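Local atomic coordinates of superoxide dismutase 1 (Perkinsus marinus, PDB entry 2CW2), a protein that probably converts superoxide into hydrogen peroxide and molecular oxygen at a bound iron ion, as a member of the iron/manganese superoxide dismutase family. Residues T83-I88 with Q101-T106; F33-L38 with H61-V66. One frame throughout, in Å; residues are numbered along the deposited sequence.

Overall arrangement
Both contacts belong to the N-terminal alpha-hairpin domain of the iron/manganese superoxide dismutase fold, and their centres lie 11 Å apart. Interaction 2 lays the loop 33-38 on helix 51-73, which supplies the iron ligand His-57; interaction 1 packs the short helix 84-90 on helix 93-110, which supplies His-105. They meet where these two long helices adjoin. His-62 NE2 lies 3.1 Å from Val-102 O and Tyr-65 OH 3.0 Å from Gln-101 NE2, both probable hydrogen bonds. At its nearest atom, the side chain of His-62 is about 7 Å from the iron, whose protein ligands are completed by Asp-187 and His-191. The pair illustrates how packing in one domain reaches the metal through two ligand-bearing helices.

Interaction 1. Residues T83-I88 with Q101-T106; sequences TLEQII and QVYNHT. With FE (Fe (III) ion), chain C.
Leu-84 and Ile-88, one helical turn apart, point toward Val-102 and Tyr-103 in a helix-helix contact of the alpha-hairpin domain, which contributes two of the four protein ligands of the iron in this superoxide dismutase fold. The short segments cross at -124°, with their axes 10.1 Å apart at closest approach, and large side chains fill the interval. Leu-84 presents one methyl: CD2 reaches Val-102 CG1 at 3.6 Å, the two side chains meeting at about a right angle. Ile-88 also comes in crosswise, and its tip, CD1, packs 3.7 Å from Tyr-103 CB. The phenol is extended from its helix, CG anti to the backbone N (chi1 -178°), and this carries the ring alongside Glu-85. There the carboxylate meets a ring edge, Glu-85 OE2 lying 3.7 Å from Tyr-103 CE1 and near the ring plane, while the two flat groups are turned 61° against each other. A water in the plane of the phenol bridges them, donating to Glu-85 OE2 at 2.7 Å and also hydrogen-bonded to Tyr-103 OH. Leu-69 of helix 51-73 covers Leu-84 further, and Asn-174 and Ile-176 pack on Tyr-103.

The far side of helix 93-110 serves the metal, a worked example of one helix that joins a packing surface to a catalytic centre. His-105 ND1 donates to Gln-101 O at 2.8 Å, one turn back and close to the imidazole plane, which fixes the ring's rotation; the backbone N of His-105 grips the same oxygen from the opposite face of the carbonyl. The Gln-101 amide is itself held through OE1, which accepts from Asn-104 ND2. Its NE2 donates to a water, and that water is bound to the iron at 2.4 Å. His-105 NE2 binds the same iron at 2.0 Å.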
loop_
_atom_site.group_PDB
_atom_site.type_symbol
_atom_site.label_atom_id
_atom_site.label_comp_id
_atom_site.label_asym_id
_atom_site.label_seq_id
_atom_site.Cartn_x
_atom_site.Cartn_y
_atom_site.Cartn_z
ATOM N N THR A 83 -10.487 -22.487 9.153
ATOM C CA THR A 83 -10.605 -21.277 9.940
ATOM C C THR A 83 -9.676 -20.281 9.282
ATOM O O THR A 83 -8.770 -20.676 8.535
ATOM C CB THR A 83 -10.151 -21.572 11.378
ATOM O OG1 THR A 83 -11.143 -22.409 12.022
ATOM C CG2 THR A 83 -10.199 -20.347 12.208
ATOM N N LEU A 84 -9.923 -19.003 9.521
ATOM C CA LEU A 84 -9.039 -17.959 9.009
ATOM C C LEU A 84 -7.594 -18.281 9.362
ATOM O O LEU A 84 -6.706 -18.177 8.524
ATOM C CB LEU A 84 -9.412 -16.649 9.670
ATOM C CG LEU A 84 -10.223 -15.589 8.924
ATOM C CD1 LEU A 84 -11.035 -16.040 7.706
ATOM C CD2 LEU A 84 -11.019 -14.720 9.906
ATOM N N GLU A 85 -7.372 -18.662 10.619
ATOM C CA GLU A 85 -6.042 -19.001 11.126
ATOM C C GLU A 85 -5.416 -20.166 10.373
ATOM O O GLU A 85 -4.209 -20.181 10.138
ATOM C CB GLU A 85 -6.129 -19.369 12.611
ATOM C CG GLU A 85 -6.125 -18.177 13.552
ATOM C CD GLU A 85 -7.449 -17.999 14.255
ATOM O OE1 GLU A 85 -8.485 -18.371 13.652
ATOM O OE2 GLU A 85 -7.458 -17.505 15.404
ATOM N N GLN A 86 -6.225 -21.157 10.004
ATOM C CA GLN A 86 -5.674 -22.285 9.236
ATOM C C GLN A 86 -5.289 -21.853 7.823
ATOM O O GLN A 86 -4.309 -22.349 7.251
ATOM C CB GLN A 86 -6.657 -23.461 9.199
ATOM C CG GLN A 86 -6.765 -24.182 10.531
ATOM C CD GLN A 86 -7.935 -25.130 10.597
ATOM O OE1 GLN A 86 -8.996 -24.857 10.030
ATOM N NE2 GLN A 86 -7.751 -26.263 11.294
ATOM N N ILE A 87 -6.070 -20.945 7.245
ATOM C CA ILE A 87 -5.735 -20.437 5.918
ATOM C C ILE A 87 -4.460 -19.576 5.993
ATOM O O ILE A 87 -3.590 -19.607 5.101
ATOM C CB ILE A 87 -6.919 -19.622 5.321
ATOM C CG1 ILE A 87 -8.192 -20.489 5.225
ATOM C CG2 ILE A 87 -6.527 -19.018 3.990
ATOM C CD1 ILE A 87 -9.478 -19.704 4.843
ATOM N N ILE A 88 -4.357 -18.794 7.051
ATOM C CA ILE A 88 -3.154 -18.014 7.278
ATOM C C ILE A 88 -1.929 -18.933 7.342
ATOM O O ILE A 88 -0.868 -18.621 6.801
ATOM C CB ILE A 88 -3.321 -17.149 8.556
ATOM C CG1 ILE A 88 -4.315 -16.006 8.276
ATOM C CG2 ILE A 88 -1.988 -16.584 8.970
ATOM C CD1 ILE A 88 -4.925 -15.335 9.534
ATOM N N GLN A 101 -6.130 -10.725 5.651
ATOM C CA GLN A 101 -6.667 -9.373 5.774
ATOM C C GLN A 101 -7.960 -9.344 6.583
ATOM O O GLN A 101 -8.182 -8.413 7.345
ATOM C CB GLN A 101 -6.862 -8.727 4.404
ATOM C CG GLN A 101 -5.560 -8.284 3.764
ATOM C CD GLN A 101 -4.917 -7.121 4.512
ATOM O OE1 GLN A 101 -4.252 -7.336 5.502
ATOM N NE2 GLN A 101 -5.101 -5.900 4.013
ATOM N N VAL A 102 -8.802 -10.372 6.454
ATOM C CA VAL A 102 -10.029 -10.396 7.234
ATOM C C VAL A 102 -9.656 -10.467 8.724
ATOM O O VAL A 102 -10.163 -9.692 9.531
ATOM C CB VAL A 102 -10.941 -11.590 6.858
ATOM C CG1 VAL A 102 -12.040 -11.822 7.939
ATOM C CG2 VAL A 102 -11.580 -11.386 5.508
ATOM N N TYR A 103 -8.772 -11.397 9.084
ATOM C CA TYR A 103 -8.295 -11.503 10.476
ATOM C C TYR A 103 -7.609 -10.213 10.956
ATOM O O TYR A 103 -7.864 -9.723 12.069
ATOM C CB TYR A 103 -7.311 -12.673 10.623
ATOM C CG TYR A 103 -6.819 -12.884 12.037
ATOM C CD1 TYR A 103 -7.322 -13.931 12.814
ATOM C CD2 TYR A 103 -5.854 -12.046 12.599
ATOM C CE1 TYR A 103 -6.898 -14.126 14.123
ATOM C CE2 TYR A 103 -5.415 -12.227 13.912
ATOM C CZ TYR A 103 -5.948 -13.281 14.662
ATOM O OH TYR A 103 -5.530 -13.481 15.956
ATOM N N ASN A 104 -6.719 -9.683 10.124
ATOM C CA ASN A 104 -5.969 -8.489 10.483
ATOM C C ASN A 104 -6.884 -7.317 10.853
ATOM O O ASN A 104 -6.620 -6.581 11.809
ATOM C CB ASN A 104 -5.051 -8.082 9.324
ATOM C CG ASN A 104 -3.965 -9.123 9.054
ATOM O OD1 ASN A 104 -3.732 -10.012 9.865
ATOM N ND2 ASN A 104 -3.327 -9.032 7.902
ATOM N N HIS A 105 -7.946 -7.125 10.076
ATOM C CA HIS A 105 -8.835 -6.000 10.328
ATOM C C HIS A 105 -9.712 -6.242 11.572
ATOM O O HIS A 105 -9.903 -5.330 12.388
ATOM C CB HIS A 105 -9.656 -5.649 9.069
ATOM C CG HIS A 105 -8.851 -4.955 7.999
ATOM N ND1 HIS A 105 -8.162 -5.641 7.015
ATOM C CD2 HIS A 105 -8.621 -3.639 7.769
ATOM C CE1 HIS A 105 -7.549 -4.766 6.225
ATOM N NE2 HIS A 105 -7.786 -3.541 6.676
ATOM N N THR A 106 -10.247 -7.454 11.719
ATOM C CA THR A 106 -11.032 -7.739 12.910
ATOM C C THR A 106 -10.177 -7.497 14.154
ATOM O O THR A 106 -10.609 -6.886 15.132
ATOM C CB THR A 106 -11.525 -9.193 12.857
ATOM O OG1 THR A 106 -12.462 -9.312 11.787
ATOM C CG2 THR A 106 -12.311 -9.531 14.107
HETATM FE FE FE C . -6.811 -1.883 6.353
HETATM O O HOH W 1 -6.174 -15.821 17.028
HETATM O O HOH W 2 -5.054 -3.190 5.507
#

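Interaction 2. Residues F33-L38 with H61-V66; sequences FQCPPL and HHQTYV
Cys-35 and Gln-63 bring the backbones closest, 5.7 Å between their CA atoms, where the irregular segment 33-38 runs alongside helix 51-73 of the alpha-hairpin domain with its chain direction roughly opposed. Cys-35 fills the middle. Its sulfur, anti to the backbone N (chi1 180°), sits over one face of the His-62 imidazole in a sulfur-aromatic contact, with SG 3.7 Å from the ring centroid and 14° off the ring normal. Its CB touches two side chains of the helix: Gln-63 OE1 approaches at 3.4 Å, the amide brought there by a bend at chi2 (73°), and Val-66 CG2 packs at 3.8 Å. The other valine branch, CG1, lies 3.5 Å from Phe-33 O, an oxygen that also accepts a hydrogen bond from Asn-70. Phe-33 turns its ring onward to Leu-84 and Ile-87, joining the loop to helix 84-90 as well.

In this case of loop-to-helix docking, the polar link between loop and helix is a single water. It accepts from Cys-35 N at 2.9 Å and from Gln-63 NE2, and donates to Gln-34 OE1 at 3.3 Å. Gln-34 NE2 is taken by Thr-30 O, and Gln-63 NE2 also donates to Asp-67 OD2.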
loop_
_atom_site.group_PDB
_atom_site.type_symbol
_atom_site.label_atom_id
_atom_site.label_comp_id
_atom_site.label_asym_id
_atom_site.label_seq_id
_atom_site.Cartn_x
_atom_site.Cartn_y
_atom_site.Cartn_z
ATOM N N PHE A 33 -18.041 -17.125 5.813
ATOM C CA PHE A 33 -17.292 -16.205 6.650
ATOM C C PHE A 33 -18.105 -14.934 6.825
ATOM O O PHE A 33 -18.886 -14.565 5.941
ATOM C CB PHE A 33 -15.908 -15.898 6.034
ATOM C CG PHE A 33 -15.033 -17.088 5.919
ATOM C CD1 PHE A 33 -14.311 -17.544 7.015
ATOM C CD2 PHE A 33 -14.953 -17.780 4.725
ATOM C CE1 PHE A 33 -13.501 -18.665 6.915
ATOM C CE2 PHE A 33 -14.146 -18.911 4.615
ATOM C CZ PHE A 33 -13.413 -19.351 5.715
ATOM N N GLN A 34 -17.965 -14.292 7.978
ATOM C CA GLN A 34 -18.666 -13.044 8.221
ATOM C C GLN A 34 -17.711 -11.961 8.665
ATOM O O GLN A 34 -16.622 -12.227 9.176
ATOM C CB GLN A 34 -19.775 -13.203 9.272
ATOM C CG GLN A 34 -20.735 -14.354 9.034
ATOM C CD GLN A 34 -21.665 -14.155 7.842
ATOM O OE1 GLN A 34 -22.040 -13.026 7.502
ATOM N NE2 GLN A 34 -22.062 -15.265 7.215
ATOM N N CYS A 35 -18.143 -10.732 8.475
ATOM C CA CYS A 35 -17.365 -9.574 8.900
ATOM C C CYS A 35 -17.979 -9.099 10.209
ATOM O O CYS A 35 -19.088 -8.546 10.210
ATOM C CB CYS A 35 -17.458 -8.495 7.818
ATOM S SG CYS A 35 -16.551 -6.983 8.193
ATOM N N PRO A 36 -17.270 -9.316 11.322
ATOM C CA PRO A 36 -17.788 -8.958 12.653
ATOM C C PRO A 36 -18.017 -7.459 12.736
ATOM O O PRO A 36 -17.235 -6.688 12.150
ATOM C CB PRO A 36 -16.660 -9.363 13.621
ATOM C CG PRO A 36 -15.661 -10.089 12.825
ATOM C CD PRO A 36 -15.911 -9.870 11.362
ATOM N N PRO A 37 -19.060 -7.033 13.443
ATOM C CA PRO A 37 -19.346 -5.606 13.567
ATOM C C PRO A 37 -18.289 -4.935 14.418
ATOM O O PRO A 37 -17.644 -5.582 15.239
ATOM C CB PRO A 37 -20.705 -5.578 14.298
ATOM C CG PRO A 37 -20.687 -6.829 15.079
ATOM C CD PRO A 37 -20.035 -7.857 14.176
ATOM N N LEU A 38 -18.095 -3.648 14.174
ATOM C CA LEU A 38 -17.244 -2.812 15.010
ATOM C C LEU A 38 -17.770 -2.868 16.433
ATOM O O LEU A 38 -18.991 -2.863 16.655
ATOM C CB LEU A 38 -17.321 -1.372 14.522
ATOM C CG LEU A 38 -16.207 -0.706 13.724
ATOM C CD1 LEU A 38 -15.188 -1.661 13.101
ATOM C CD2 LEU A 38 -16.732 0.321 12.708
ATOM N N HIS A 61 -13.556 -1.834 2.836
ATOM C CA HIS A 61 -12.364 -2.672 2.695
ATOM C C HIS A 61 -12.541 -4.009 3.394
ATOM O O HIS A 61 -12.425 -5.062 2.767
ATOM C CB HIS A 61 -11.120 -1.962 3.257
ATOM C CG HIS A 61 -10.695 -0.766 2.461
ATOM N ND1 HIS A 61 -9.929 -0.863 1.319
ATOM C CD2 HIS A 61 -10.933 0.554 2.641
ATOM C CE1 HIS A 61 -9.714 0.345 0.830
ATOM N NE2 HIS A 61 -10.303 1.223 1.620
ATOM N N HIS A 62 -12.802 -3.959 4.703
ATOM C CA HIS A 62 -12.935 -5.161 5.521
ATOM C C HIS A 62 -14.042 -6.055 4.956
ATOM O O HIS A 62 -13.826 -7.240 4.682
ATOM C CB HIS A 62 -13.245 -4.777 6.981
ATOM C CG HIS A 62 -13.028 -5.879 7.988
ATOM N ND1 HIS A 62 -13.320 -5.713 9.328
ATOM C CD2 HIS A 62 -12.561 -7.146 7.862
ATOM C CE1 HIS A 62 -13.021 -6.821 9.988
ATOM N NE2 HIS A 62 -12.570 -7.715 9.121
ATOM N N GLN A 63 -15.231 -5.488 4.800
ATOM C CA GLN A 63 -16.363 -6.278 4.333
ATOM C C GLN A 63 -16.108 -6.903 2.975
ATOM O O GLN A 63 -16.544 -8.021 2.704
ATOM C CB GLN A 63 -17.637 -5.437 4.289
ATOM C CG GLN A 63 -18.853 -6.212 3.769
ATOM C CD GLN A 63 -19.374 -7.207 4.775
ATOM O OE1 GLN A 63 -19.739 -6.825 5.892
ATOM N NE2 GLN A 63 -19.408 -8.491 4.394
ATOM N N THR A 64 -15.428 -6.164 2.107
ATOM C CA THR A 64 -15.152 -6.662 0.767
ATOM C C THR A 64 -14.173 -7.820 0.801
ATOM O O THR A 64 -14.284 -8.755 0.005
ATOM C CB THR A 64 -14.654 -5.527 -0.137
ATOM O OG1 THR A 64 -15.727 -4.609 -0.337
ATOM C CG2 THR A 64 -14.352 -6.034 -1.557
ATOM N N TYR A 65 -13.207 -7.777 1.712
ATOM C CA TYR A 65 -12.291 -8.905 1.823
ATOM C C TYR A 65 -13.098 -10.161 2.181
ATOM O O TYR A 65 -12.831 -11.256 1.669
ATOM C CB TYR A 65 -11.230 -8.676 2.911
ATOM C CG TYR A 65 -10.082 -7.723 2.569
ATOM C CD1 TYR A 65 -9.271 -7.927 1.459
ATOM C CD2 TYR A 65 -9.807 -6.634 3.387
ATOM C CE1 TYR A 65 -8.207 -7.057 1.174
ATOM C CE2 TYR A 65 -8.763 -5.747 3.104
ATOM C CZ TYR A 65 -7.964 -5.972 2.004
ATOM O OH TYR A 65 -6.929 -5.093 1.742
ATOM N N VAL A 66 -14.049 -10.011 3.098
ATOM C CA VAL A 66 -14.879 -11.137 3.503
ATOM C C VAL A 66 -15.736 -11.608 2.308
ATOM O O VAL A 66 -15.837 -12.803 2.051
ATOM C CB VAL A 66 -15.789 -10.796 4.718
ATOM C CG1 VAL A 66 -16.894 -11.873 4.913
ATOM C CG2 VAL A 66 -14.962 -10.678 6.019
HETATM O O HOH W 3 -20.372 -10.282 6.751
#